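Local coordinates for protein UTP-glucose-1-phosphate uridylyltransferase 2 (Trypanosoma brucei, PDB 3GUE) that probably catalyses the reaction of UTP with glucose 1-phosphate to give UDP-glucose and diphosphate, and is captured with UDP-glucose bound, at residues 84-89 with 131-136; 160-165 with 187-192; 93-98 with 138-143; 78-83 with 215-220. All coordinates share one frame; numbering follows the deposited sequence.

Contact 4 is the most deeply buried element, two central parallel strands of the GT-A sheet held by backbone hydrogen bonds and apolar pairs. Contacts 1 and 2 are also buried but lie at the ends of strands of the same sheet, 128-132 and 159-161, where loops take over; backbone N-H groups and the Gln162 amide there turn to the nucleotide. All three touch UDP-glucose. Contact 3 is only partly buried, with apolar packing across it and a sulfate nearby. Asn83, at the end of segment 78-83, ties the set together: its side chain is hydrogen-bonded to Asn132 of contact 1 and to Ser97 and Thr140 of contact 3.

Contact 1 (84-89 with 131-136); sequences GGLGTG and MNSFST. With UPG (uridine-5'-diphosphate-glucose), chain C.
Leu86 lays one methyl, CD2, over the side chain of Ser135, with CD2 only 3.3 Å from Ser135 CB, a tight carbon pair. Leu86 belongs to the glycine-rich nucleotide-binding loop that follows strand 77-83 in this GT-A, Rossmann-like fold, and its CG stands beside the backbone N (chi1 -40°), which swings CD2 across to segment 131-136. That segment leaves strand 128-132 in a turn closed by Thr136 N bonding to Ser133 O at 3.1 Å. Ser133 OG, in the crowded position between its own backbone N and carbonyl carbon, donates to Gly84 O at 2.8 Å from above the carbonyl plane, and it also receives a weak bond from Ser135 N. Thr136 OG1 accepts from Ser133 N at 3.1 Å and is bonded to Asn83 O, while its CG2 lies 3.3 Å from Gly85 O. The turn is thus hydrogen-bonded to the loop at Gly84 and merely packs against it at Gly85. Their N-H groups are left to the ligand: with no side chain on Gly84, uracil O2 sits close enough for a bent, weak bond from Gly84 N. The straighter bond runs from Gly85 N to the ribose hydroxyl O2C, 3.0 Å away.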
# COMPACT_ATOMS: atom_id res chain seq x y z
N GLY A 84 -0.28 8.26 3.23
CA GLY A 84 0.61 9.31 2.72
C GLY A 84 0.79 9.32 1.21
O GLY A 84 1.31 10.28 0.66
N GLY A 85 0.32 8.28 0.53
CA GLY A 85 0.51 8.19 -0.92
C GLY A 85 -0.43 9.12 -1.67
O GLY A 85 -1.42 9.61 -1.12
N LEU A 86 -0.13 9.32 -2.95
CA LEU A 86 -0.79 10.35 -3.73
C LEU A 86 -1.80 9.76 -4.69
O LEU A 86 -2.62 10.50 -5.25
CB LEU A 86 0.24 11.17 -4.50
CG LEU A 86 1.54 11.52 -3.78
CD1 LEU A 86 2.59 11.99 -4.77
CD2 LEU A 86 1.28 12.53 -2.68
N GLY A 87 -1.75 8.44 -4.85
CA GLY A 87 -2.71 7.73 -5.68
C GLY A 87 -2.64 8.12 -7.14
O GLY A 87 -3.67 8.15 -7.83
N THR A 88 -1.44 8.39 -7.62
CA THR A 88 -1.28 8.93 -8.97
C THR A 88 -1.60 7.86 -10.02
O THR A 88 -2.17 8.18 -11.07
CB THR A 88 0.11 9.54 -9.18
OG1 THR A 88 1.10 8.52 -9.00
CG2 THR A 88 0.37 10.67 -8.17
N GLY A 89 -1.27 6.60 -9.70
CA GLY A 89 -1.64 5.42 -10.49
C GLY A 89 -3.12 5.34 -10.86
O GLY A 89 -3.47 4.91 -11.96
N MET A 131 -0.35 7.94 9.08
CA MET A 131 0.79 8.59 8.49
C MET A 131 0.33 9.34 7.25
O MET A 131 -0.01 8.73 6.21
CB MET A 131 1.90 7.61 8.15
CG MET A 131 3.20 8.30 7.72
SD MET A 131 4.59 7.19 7.63
CE MET A 131 4.44 6.52 5.94
N ASN A 132 0.37 10.66 7.36
CA ASN A 132 -0.06 11.55 6.29
C ASN A 132 1.13 12.22 5.62
O ASN A 132 2.20 12.24 6.18
CB ASN A 132 -1.09 12.57 6.82
CG ASN A 132 -2.33 11.88 7.47
OD1 ASN A 132 -2.70 10.79 7.08
ND2 ASN A 132 -2.93 12.52 8.44
N SER A 133 0.96 12.67 4.38
CA SER A 133 1.95 13.48 3.67
C SER A 133 1.38 14.89 3.45
O SER A 133 0.22 15.16 3.81
CB SER A 133 2.24 12.84 2.31
OG SER A 133 1.06 12.89 1.50
N PHE A 134 2.18 15.77 2.84
CA PHE A 134 1.74 17.12 2.50
C PHE A 134 0.44 17.10 1.65
O PHE A 134 -0.38 18.01 1.76
CB PHE A 134 2.88 17.94 1.80
CG PHE A 134 3.26 17.43 0.41
CD1 PHE A 134 2.82 18.09 -0.74
CD2 PHE A 134 4.09 16.31 0.26
CE1 PHE A 134 3.17 17.61 -2.02
CE2 PHE A 134 4.45 15.83 -1.01
CZ PHE A 134 3.99 16.48 -2.15
N SER A 135 0.27 16.04 0.85
CA SER A 135 -0.83 15.90 -0.11
C SER A 135 -2.14 15.34 0.50
O SER A 135 -3.22 15.50 -0.08
CB SER A 135 -0.41 14.95 -1.24
OG SER A 135 0.60 15.52 -2.06
N THR A 136 -2.03 14.71 1.66
CA THR A 136 -3.16 14.02 2.25
C THR A 136 -3.62 14.59 3.60
O THR A 136 -4.76 14.36 4.00
CB THR A 136 -2.91 12.49 2.42
OG1 THR A 136 -1.99 12.27 3.47
CG2 THR A 136 -2.40 11.84 1.16
N1 UPG C . 2.00 5.53 1.32
C2 UPG C . 2.48 6.42 2.30
N3 UPG C . 3.60 7.16 1.99
C4 UPG C . 4.26 7.07 0.79
C5 UPG C . 3.81 6.17 -0.19
C6 UPG C . 2.68 5.40 0.06
O2 UPG C . 1.94 6.61 3.40
O4 UPG C . 5.25 7.79 0.61
C1C UPG C . 0.78 4.70 1.60
C2C UPG C . -0.35 4.62 0.58
O2C UPG C . -1.22 5.75 0.69
C3C UPG C . -1.05 3.35 1.06
C4C UPG C . 0.12 2.47 1.47
O4C UPG C . 1.25 3.35 1.71
O3C UPG C . -1.80 3.65 2.24
C5C UPG C . 0.53 1.49 0.32
O5C UPG C . 1.07 2.13 -0.81
PA UPG C . 0.70 1.64 -2.30
O1A UPG C . -0.79 1.51 -2.30
O2A UPG C . 1.35 2.47 -3.32
O3A UPG C . 1.32 0.12 -2.32
PB UPG C . 2.81 -0.33 -2.77
O1B UPG C . 3.78 0.48 -2.02
O2B UPG C . 2.92 -0.43 -4.26
O3B UPG C . 2.76 -1.86 -2.27
C1' UPG C . 2.66 -2.13 -0.83
C2' UPG C . 3.87 -2.94 -0.39
C3' UPG C . 3.90 -4.21 -1.23
C4' UPG C . 2.61 -5.01 -0.98
C5' UPG C . 1.37 -4.14 -1.31
C6' UPG C . 0.11 -4.78 -0.78
O2' UPG C . 5.09 -2.21 -0.59
O3' UPG C . 5.07 -4.95 -0.92
O4' UPG C . 2.59 -6.19 -1.76
O5' UPG C . 1.41 -2.84 -0.67
O6' UPG C . -1.02 -4.19 -1.41

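Contact 2 (160-165 with 187-192); sequences LMQNRV and VPPGHG. With UPG (uridine-5'-diphosphate-glucose), chain C.
Backbone pairing joins the two segments at one end: Val165 and Val187 form an antiparallel hydrogen-bonded pair, with Val165 N to Val187 O at 2.9 Å and Val187 N to Val165 O at 2.9 Å. The second bond runs nearly along the C=O axis, whereas the donor of the first stands 35° out of the carbonyl plane. Apolar contacts continue from this pair. Val165 points CG1, which lies beside its backbone N, at Pro189 CB (3.6 Å), and the Val165 and Val187 side chains cross obliquely, CG2 against CG2. Pro188 presses CB against the flat amide of Gln162, 3.7 Å from CD.

Ligand bonds gather at the other end. Gln162 starts from the crowded position between backbone N and carbonyl carbon (chi1 72°) and then runs out extended, so that OE1 accepts from uracil N3 at 2.7 Å. Its NE2 is bonded to Asp193 OD2 and makes weak bonds to Gly190 O and uracil O4, an arrangement that fixes which way the amide is turned. Gly190 N reaches O4 at 2.8 Å through a bent, weak bond. His191 meets the diphosphate at its ring edge: NE2 donates to O1B at 2.6 Å with an angle of 165° at the hydrogen, while ND1 is bonded to Met352 N.

An acceptor facing N3 and donors at O4 match the hydrogen-bonding edge of uracil and not that of cytosine, so this contact probably contributes to selection of the base; the phosphate charge probably strengthens the His191 bond.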
# COMPACT_ATOMS: atom_id res chain seq x y z
N LEU A 160 0.80 11.41 12.03
CA LEU A 160 2.25 11.25 11.89
C LEU A 160 2.58 11.82 10.52
O LEU A 160 2.28 11.20 9.49
CB LEU A 160 2.66 9.77 12.00
CG LEU A 160 4.17 9.45 12.05
CD1 LEU A 160 4.83 9.76 13.41
CD2 LEU A 160 4.40 8.04 11.66
N MET A 161 3.16 13.01 10.49
CA MET A 161 3.48 13.66 9.24
C MET A 161 4.81 13.15 8.73
O MET A 161 5.83 13.25 9.39
CB MET A 161 3.51 15.21 9.37
CG MET A 161 3.68 15.92 8.01
SD MET A 161 2.17 15.90 7.01
CE MET A 161 1.13 16.99 7.95
N GLN A 162 4.79 12.57 7.54
CA GLN A 162 6.00 12.08 6.95
C GLN A 162 6.71 13.23 6.22
O GLN A 162 6.27 14.38 6.23
CB GLN A 162 5.73 10.87 6.04
CG GLN A 162 5.02 11.16 4.71
CD GLN A 162 4.96 9.91 3.84
OE1 GLN A 162 3.88 9.41 3.52
NE2 GLN A 162 6.12 9.36 3.53
N ASN A 163 7.85 12.90 5.64
CA ASN A 163 8.65 13.84 4.91
C ASN A 163 8.18 13.96 3.46
O ASN A 163 7.25 13.27 3.03
CB ASN A 163 10.10 13.35 4.93
CG ASN A 163 10.62 13.14 6.35
OD1 ASN A 163 11.14 12.07 6.68
ND2 ASN A 163 10.48 14.16 7.18
N ARG A 164 8.78 14.92 2.77
CA ARG A 164 8.68 15.06 1.31
C ARG A 164 10.05 15.32 0.70
O ARG A 164 10.94 15.90 1.35
CB ARG A 164 7.69 16.12 0.88
CG ARG A 164 7.84 17.49 1.52
CD ARG A 164 6.86 18.44 0.84
NE ARG A 164 7.20 19.85 1.04
CZ ARG A 164 6.55 20.86 0.45
NH1 ARG A 164 5.53 20.61 -0.36
NH2 ARG A 164 6.92 22.12 0.68
N VAL A 165 10.18 14.90 -0.55
CA VAL A 165 11.43 14.94 -1.26
C VAL A 165 11.17 15.50 -2.67
O VAL A 165 10.10 15.31 -3.23
CB VAL A 165 12.18 13.53 -1.28
CG1 VAL A 165 12.29 12.93 0.13
CG2 VAL A 165 11.54 12.52 -2.19
N VAL A 187 7.39 14.70 -3.90
CA VAL A 187 6.68 13.44 -3.52
C VAL A 187 7.07 12.95 -2.13
O VAL A 187 8.23 13.07 -1.77
CB VAL A 187 6.97 12.25 -4.46
CG1 VAL A 187 6.09 12.31 -5.67
CG2 VAL A 187 8.45 12.18 -4.84
N PRO A 188 6.11 12.33 -1.39
CA PRO A 188 6.46 11.61 -0.15
C PRO A 188 7.42 10.48 -0.54
O PRO A 188 7.22 9.87 -1.60
CB PRO A 188 5.11 11.03 0.32
CG PRO A 188 4.23 11.02 -0.90
CD PRO A 188 4.67 12.24 -1.68
N PRO A 189 8.46 10.22 0.27
CA PRO A 189 9.52 9.29 -0.17
C PRO A 189 9.24 7.77 -0.01
O PRO A 189 10.19 6.98 0.11
CB PRO A 189 10.71 9.71 0.67
CG PRO A 189 10.13 10.29 1.92
CD PRO A 189 8.73 10.77 1.63
N GLY A 190 7.97 7.37 0.04
CA GLY A 190 7.57 5.96 0.21
C GLY A 190 7.14 5.74 1.64
O GLY A 190 7.50 6.53 2.50
N HIS A 191 6.34 4.70 1.89
CA HIS A 191 6.02 4.24 3.24
C HIS A 191 7.24 3.69 4.04
O HIS A 191 7.20 3.63 5.26
CB HIS A 191 4.78 3.28 3.24
CG HIS A 191 4.82 2.23 2.16
ND1 HIS A 191 5.73 1.20 2.17
CD2 HIS A 191 4.11 2.10 1.02
CE1 HIS A 191 5.57 0.45 1.08
NE2 HIS A 191 4.59 0.98 0.36
N GLY A 192 8.33 3.35 3.36
CA GLY A 192 9.59 3.04 4.06
C GLY A 192 10.04 4.17 4.96
O GLY A 192 10.82 3.93 5.90
N1 UPG C . 2.00 5.53 1.32
C2 UPG C . 2.48 6.42 2.30
N3 UPG C . 3.60 7.16 1.99
C4 UPG C . 4.26 7.07 0.79
C5 UPG C . 3.81 6.17 -0.19
C6 UPG C . 2.68 5.40 0.06
O2 UPG C . 1.94 6.61 3.40
O4 UPG C . 5.25 7.79 0.61
C1C UPG C . 0.78 4.70 1.60
C2C UPG C . -0.35 4.62 0.58
O2C UPG C . -1.22 5.75 0.69
C3C UPG C . -1.05 3.35 1.06
C4C UPG C . 0.12 2.47 1.47
O4C UPG C . 1.25 3.35 1.71
O3C UPG C . -1.80 3.65 2.24
C5C UPG C . 0.53 1.49 0.32
O5C UPG C . 1.07 2.13 -0.81
PA UPG C . 0.70 1.64 -2.30
O1A UPG C . -0.79 1.51 -2.30
O2A UPG C . 1.35 2.47 -3.32
O3A UPG C . 1.32 0.12 -2.32
PB UPG C . 2.81 -0.33 -2.77
O1B UPG C . 3.78 0.48 -2.02
O2B UPG C . 2.92 -0.43 -4.26
O3B UPG C . 2.76 -1.86 -2.27
C1' UPG C . 2.66 -2.13 -0.83
C2' UPG C . 3.87 -2.94 -0.39
C3' UPG C . 3.90 -4.21 -1.23
C4' UPG C . 2.61 -5.01 -0.98
C5' UPG C . 1.37 -4.14 -1.31
C6' UPG C . 0.11 -4.78 -0.78
O2' UPG C . 5.09 -2.21 -0.59
O3' UPG C . 5.07 -4.95 -0.92
O4' UPG C . 2.59 -6.19 -1.76
O5' UPG C . 1.41 -2.84 -0.67
O6' UPG C . -1.02 -4.19 -1.41

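Contact 3 (93-98 with 138-143); sequences NGPKSL and GETKNF. With SO4 (sulfate ion), chain F.
Thr140 OG1 is gripped by two hydrogen bonds, to Thr136 O one turn back along the chain and to Asn83 ND2 of the nucleotide site. It lies on helix 137-143, which follows strand 128-132 in the Rossmann-like part of the GT-A fold, and here the helix packs on the loop that carries Pro95 and on the short 3-10 segment 96-98. The Pro95 ring fits against the step between two successive helix residues: CG is 4.0 Å from Glu139 CB and 4.2 Å from Thr140 OG1, meeting Glu139 at about a right angle. Leu98 closes the other end. With CG beside its backbone N (chi1 -63°), it splits its methyls over one helical turn, CD1 reaching Glu139 CB at 3.7 Å and CD2 reaching Phe143. Leu108 of helix 107-122 touches Leu98, Thr140 and Phe143, so three elements share this apolar patch. At the outer edge a sulfate, probably from the crystallisation liquor, takes a weak bond from Asn93 N and lies near Glu139. Phe143 has its CG anti to the backbone N (chi1 -177°), and Leu98 CD2 approaches the root of that ring obliquely, 3.6 Å from CG.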
# COMPACT_ATOMS: atom_id res chain seq x y z
N ASN A 93 -5.02 13.25 -6.95
CA ASN A 93 -3.99 14.14 -6.41
C ASN A 93 -4.11 14.34 -4.91
O ASN A 93 -4.13 15.47 -4.39
CB ASN A 93 -3.91 15.46 -7.19
CG ASN A 93 -2.59 16.20 -6.94
OD1 ASN A 93 -1.52 15.58 -6.83
ND2 ASN A 93 -2.66 17.53 -6.82
N GLY A 94 -4.22 13.23 -4.20
CA GLY A 94 -4.55 13.27 -2.78
C GLY A 94 -4.94 11.90 -2.27
O GLY A 94 -4.68 10.91 -2.94
N PRO A 95 -5.56 11.85 -1.08
CA PRO A 95 -5.76 10.60 -0.36
C PRO A 95 -6.79 9.65 -0.98
O PRO A 95 -7.99 9.95 -1.02
CB PRO A 95 -6.16 11.06 1.05
CG PRO A 95 -6.75 12.42 0.87
CD PRO A 95 -6.10 13.02 -0.35
N LYS A 96 -6.31 8.47 -1.43
CA LYS A 96 -7.19 7.39 -1.90
C LYS A 96 -8.15 6.90 -0.80
O LYS A 96 -9.19 6.38 -1.11
CB LYS A 96 -6.36 6.22 -2.42
CG LYS A 96 -7.15 5.06 -3.01
CD LYS A 96 -6.24 3.86 -3.18
CE LYS A 96 -5.29 4.06 -4.36
NZ LYS A 96 -4.08 3.18 -4.29
N SER A 97 -7.81 7.10 0.46
CA SER A 97 -8.68 6.69 1.57
C SER A 97 -10.04 7.43 1.59
O SER A 97 -10.98 6.95 2.21
CB SER A 97 -7.95 6.81 2.94
OG SER A 97 -7.72 8.18 3.31
N LEU A 98 -10.11 8.60 0.95
CA LEU A 98 -11.34 9.39 0.89
C LEU A 98 -12.22 8.92 -0.27
O LEU A 98 -13.30 9.48 -0.54
CB LEU A 98 -11.00 10.88 0.80
CG LEU A 98 -10.25 11.41 2.03
CD1 LEU A 98 -10.06 12.92 1.94
CD2 LEU A 98 -10.96 11.02 3.32
N GLY A 138 -4.40 17.70 5.10
CA GLY A 138 -5.53 18.65 5.20
C GLY A 138 -6.91 18.06 4.90
O GLY A 138 -7.88 18.30 5.64
N GLU A 139 -7.02 17.37 3.77
CA GLU A 139 -8.24 16.65 3.39
C GLU A 139 -8.67 15.58 4.39
O GLU A 139 -9.87 15.41 4.65
CB GLU A 139 -8.10 16.00 2.01
CG GLU A 139 -8.37 16.95 0.87
CD GLU A 139 -8.75 16.22 -0.38
OE1 GLU A 139 -8.11 16.48 -1.43
OE2 GLU A 139 -9.69 15.39 -0.34
N THR A 140 -7.68 14.83 4.89
CA THR A 140 -7.89 13.82 5.91
C THR A 140 -8.38 14.44 7.22
O THR A 140 -9.37 13.98 7.81
CB THR A 140 -6.59 12.97 6.20
OG1 THR A 140 -6.18 12.29 5.02
CG2 THR A 140 -6.84 11.92 7.24
N LYS A 141 -7.70 15.51 7.65
CA LYS A 141 -8.11 16.21 8.87
C LYS A 141 -9.55 16.69 8.75
O LYS A 141 -10.36 16.44 9.65
CB LYS A 141 -7.19 17.39 9.19
CG LYS A 141 -7.52 18.02 10.55
CD LYS A 141 -6.50 19.07 11.00
CE LYS A 141 -6.95 19.64 12.30
NZ LYS A 141 -5.81 20.27 13.01
N ASN A 142 -9.90 17.33 7.62
CA ASN A 142 -11.24 17.89 7.49
C ASN A 142 -12.31 16.80 7.40
O ASN A 142 -13.38 16.95 8.00
CB ASN A 142 -11.37 18.88 6.34
CG ASN A 142 -12.42 19.97 6.63
OD1 ASN A 142 -12.19 20.88 7.46
ND2 ASN A 142 -13.59 19.89 5.97
N PHE A 143 -11.99 15.70 6.69
CA PHE A 143 -12.86 14.52 6.68
C PHE A 143 -13.18 14.00 8.09
O PHE A 143 -14.33 13.64 8.40
CB PHE A 143 -12.32 13.37 5.83
CG PHE A 143 -13.27 12.18 5.78
CD1 PHE A 143 -14.23 12.09 4.79
CD2 PHE A 143 -13.21 11.17 6.75
CE1 PHE A 143 -15.13 11.04 4.75
CE2 PHE A 143 -14.12 10.11 6.72
CZ PHE A 143 -15.08 10.05 5.71
S SO4 F . -8.32 12.76 -4.52
O1 SO4 F . -8.24 13.43 -5.83
O2 SO4 F . -9.56 11.96 -4.40
O3 SO4 F . -7.23 11.81 -4.37
O4 SO4 F . -8.25 13.75 -3.44

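Contact 4 (78-83 with 215-220); sequences VVLKLN and MFISNG. With UPG (uridine-5'-diphosphate-glucose), chain C.
Leu82 and Ile217 cross obliquely on one face of a parallel strand pair, CD2 of Leu82 resting 3.5 Å from CG2 of Ile217. On the same face Met215, extended to its sulfur and then bent at chi3 (-66°), sets SD 3.8 Å from Leu80 CD2 and carries its CE back to the side of Val78 CG1. The opposite face, with Val79 and Phe216, is polar farther along. Lys81, bent at chi2 and chi4, curls back so that NZ donates to Ser218 OG at 2.7 Å, and NZ is also bonded to Asn222 O; these oxygens would help to stabilise the buried charge. A water bridges the same Ser218 OG and Leu80 O, the latter also taking a weak bond from Ser218 N.

The backbones cross at -18° and are joined by Phe216 N to Val78 O, Leu80 N to Phe216 O (2.9 Å, 177° at the hydrogen) and Leu82 N to Ser218 O. At their C-terminal ends the strands meet the ligand: Asn219 ND2 donates to glucose O5' at 2.9 Å, with its OD1 held by Asn304, and Gly220 N donates to ribose O3C at 3.0 Å.

The pair lies inside the seven-stranded GT-A sheet, strand 128-132 flanking 77-83 and strand 300-309 flanking 214-219, while helix 194-201 covers Leu80 and Met215.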
# COMPACT_ATOMS: atom_id res chain seq x y z
N VAL A 78 0.02 -0.62 19.37
CA VAL A 78 -0.34 0.69 18.81
C VAL A 78 -0.63 0.41 17.33
O VAL A 78 -0.02 -0.44 16.72
CB VAL A 78 0.84 1.71 18.93
CG1 VAL A 78 0.64 2.92 18.05
CG2 VAL A 78 1.04 2.19 20.41
N VAL A 79 -1.60 1.12 16.78
CA VAL A 79 -1.98 0.91 15.38
C VAL A 79 -1.58 2.13 14.57
O VAL A 79 -1.76 3.27 15.01
CB VAL A 79 -3.49 0.57 15.21
CG1 VAL A 79 -3.86 0.42 13.71
CG2 VAL A 79 -3.82 -0.71 15.96
N LEU A 80 -0.99 1.86 13.41
CA LEU A 80 -0.72 2.89 12.41
C LEU A 80 -1.31 2.45 11.09
O LEU A 80 -1.09 1.31 10.63
CB LEU A 80 0.79 3.13 12.25
CG LEU A 80 1.38 4.16 11.27
CD1 LEU A 80 0.83 5.52 11.43
CD2 LEU A 80 2.89 4.21 11.42
N LYS A 81 -2.09 3.35 10.48
CA LYS A 81 -2.57 3.13 9.10
C LYS A 81 -1.82 4.09 8.19
O LYS A 81 -1.79 5.30 8.46
CB LYS A 81 -4.09 3.38 9.05
CG LYS A 81 -4.97 2.10 8.99
CD LYS A 81 -4.91 1.48 7.59
CE LYS A 81 -6.12 0.59 7.27
NZ LYS A 81 -5.81 -0.88 7.44
N LEU A 82 -1.16 3.56 7.15
CA LEU A 82 -0.47 4.38 6.16
C LEU A 82 -1.51 5.20 5.35
O LEU A 82 -2.55 4.67 4.94
CB LEU A 82 0.38 3.50 5.22
CG LEU A 82 1.42 2.56 5.88
CD1 LEU A 82 2.16 1.68 4.85
CD2 LEU A 82 2.42 3.32 6.80
N ASN A 83 -1.22 6.47 5.11
CA ASN A 83 -2.19 7.38 4.47
C ASN A 83 -1.51 8.51 3.68
O ASN A 83 -2.10 9.57 3.48
CB ASN A 83 -3.12 7.93 5.57
CG ASN A 83 -4.36 8.63 5.01
OD1 ASN A 83 -5.05 8.11 4.12
ND2 ASN A 83 -4.60 9.83 5.48
N MET A 215 3.97 -2.18 17.30
CA MET A 215 3.17 -1.42 16.38
C MET A 215 2.70 -2.29 15.23
O MET A 215 3.51 -2.93 14.56
CB MET A 215 3.96 -0.23 15.82
CG MET A 215 3.21 0.51 14.73
SD MET A 215 4.06 2.04 14.29
CE MET A 215 3.89 2.98 15.80
N PHE A 216 1.40 -2.29 15.01
CA PHE A 216 0.80 -2.89 13.83
C PHE A 216 0.53 -1.83 12.74
O PHE A 216 -0.22 -0.85 12.95
CB PHE A 216 -0.46 -3.68 14.21
CG PHE A 216 -1.16 -4.30 13.01
CD1 PHE A 216 -0.56 -5.32 12.29
CD2 PHE A 216 -2.43 -3.86 12.63
CE1 PHE A 216 -1.16 -5.88 11.18
CE2 PHE A 216 -3.08 -4.43 11.49
CZ PHE A 216 -2.43 -5.43 10.79
N ILE A 217 1.15 -2.05 11.58
CA ILE A 217 1.07 -1.15 10.42
C ILE A 217 0.45 -1.89 9.24
O ILE A 217 0.79 -3.04 8.97
CB ILE A 217 2.47 -0.65 9.97
CG1 ILE A 217 3.41 -0.42 11.16
CG2 ILE A 217 2.36 0.61 9.04
CD1 ILE A 217 4.86 -0.23 10.71
N SER A 218 -0.45 -1.20 8.55
CA SER A 218 -1.09 -1.69 7.32
C SER A 218 -1.45 -0.54 6.36
O SER A 218 -1.53 0.63 6.77
CB SER A 218 -2.36 -2.48 7.66
OG SER A 218 -3.33 -1.65 8.28
N ASN A 219 -1.67 -0.90 5.10
CA ASN A 219 -2.05 -0.01 4.04
C ASN A 219 -3.38 0.65 4.30
O ASN A 219 -4.33 -0.00 4.73
CB ASN A 219 -2.09 -0.79 2.71
CG ASN A 219 -0.70 -1.09 2.15
OD1 ASN A 219 0.32 -0.55 2.61
ND2 ASN A 219 -0.66 -1.93 1.12
N GLY A 220 -3.48 1.96 4.05
CA GLY A 220 -4.81 2.62 4.13
C GLY A 220 -5.91 2.05 3.24
O GLY A 220 -7.10 2.20 3.55
N1 UPG C . 2.00 5.53 1.32
C2 UPG C . 2.48 6.42 2.30
N3 UPG C . 3.60 7.16 1.99
C4 UPG C . 4.26 7.07 0.79
C5 UPG C . 3.81 6.17 -0.19
C6 UPG C . 2.68 5.40 0.06
O2 UPG C . 1.94 6.61 3.40
O4 UPG C . 5.25 7.79 0.61
C1C UPG C . 0.78 4.70 1.60
C2C UPG C . -0.35 4.62 0.58
O2C UPG C . -1.22 5.75 0.69
C3C UPG C . -1.05 3.35 1.06
C4C UPG C . 0.12 2.47 1.47
O4C UPG C . 1.25 3.35 1.71
O3C UPG C . -1.80 3.65 2.24
C5C UPG C . 0.53 1.49 0.32
O5C UPG C . 1.07 2.13 -0.81
PA UPG C . 0.70 1.64 -2.30
O1A UPG C . -0.79 1.51 -2.30
O2A UPG C . 1.35 2.47 -3.32
O3A UPG C . 1.32 0.12 -2.32
PB UPG C . 2.81 -0.33 -2.77
O1B UPG C . 3.78 0.48 -2.02
O2B UPG C . 2.92 -0.43 -4.26
O3B UPG C . 2.76 -1.86 -2.27
C1' UPG C . 2.66 -2.13 -0.83
C2' UPG C . 3.87 -2.94 -0.39
C3' UPG C . 3.90 -4.21 -1.23
C4' UPG C . 2.61 -5.01 -0.98
C5' UPG C . 1.37 -4.14 -1.31
C6' UPG C . 0.11 -4.78 -0.78
O2' UPG C . 5.09 -2.21 -0.59
O3' UPG C . 5.07 -4.95 -0.92
O4' UPG C . 2.59 -6.19 -1.76
O5' UPG C . 1.41 -2.84 -0.67
O6' UPG C . -1.02 -4.19 -1.41
O HOH W 1 -2.89 -0.64 10.75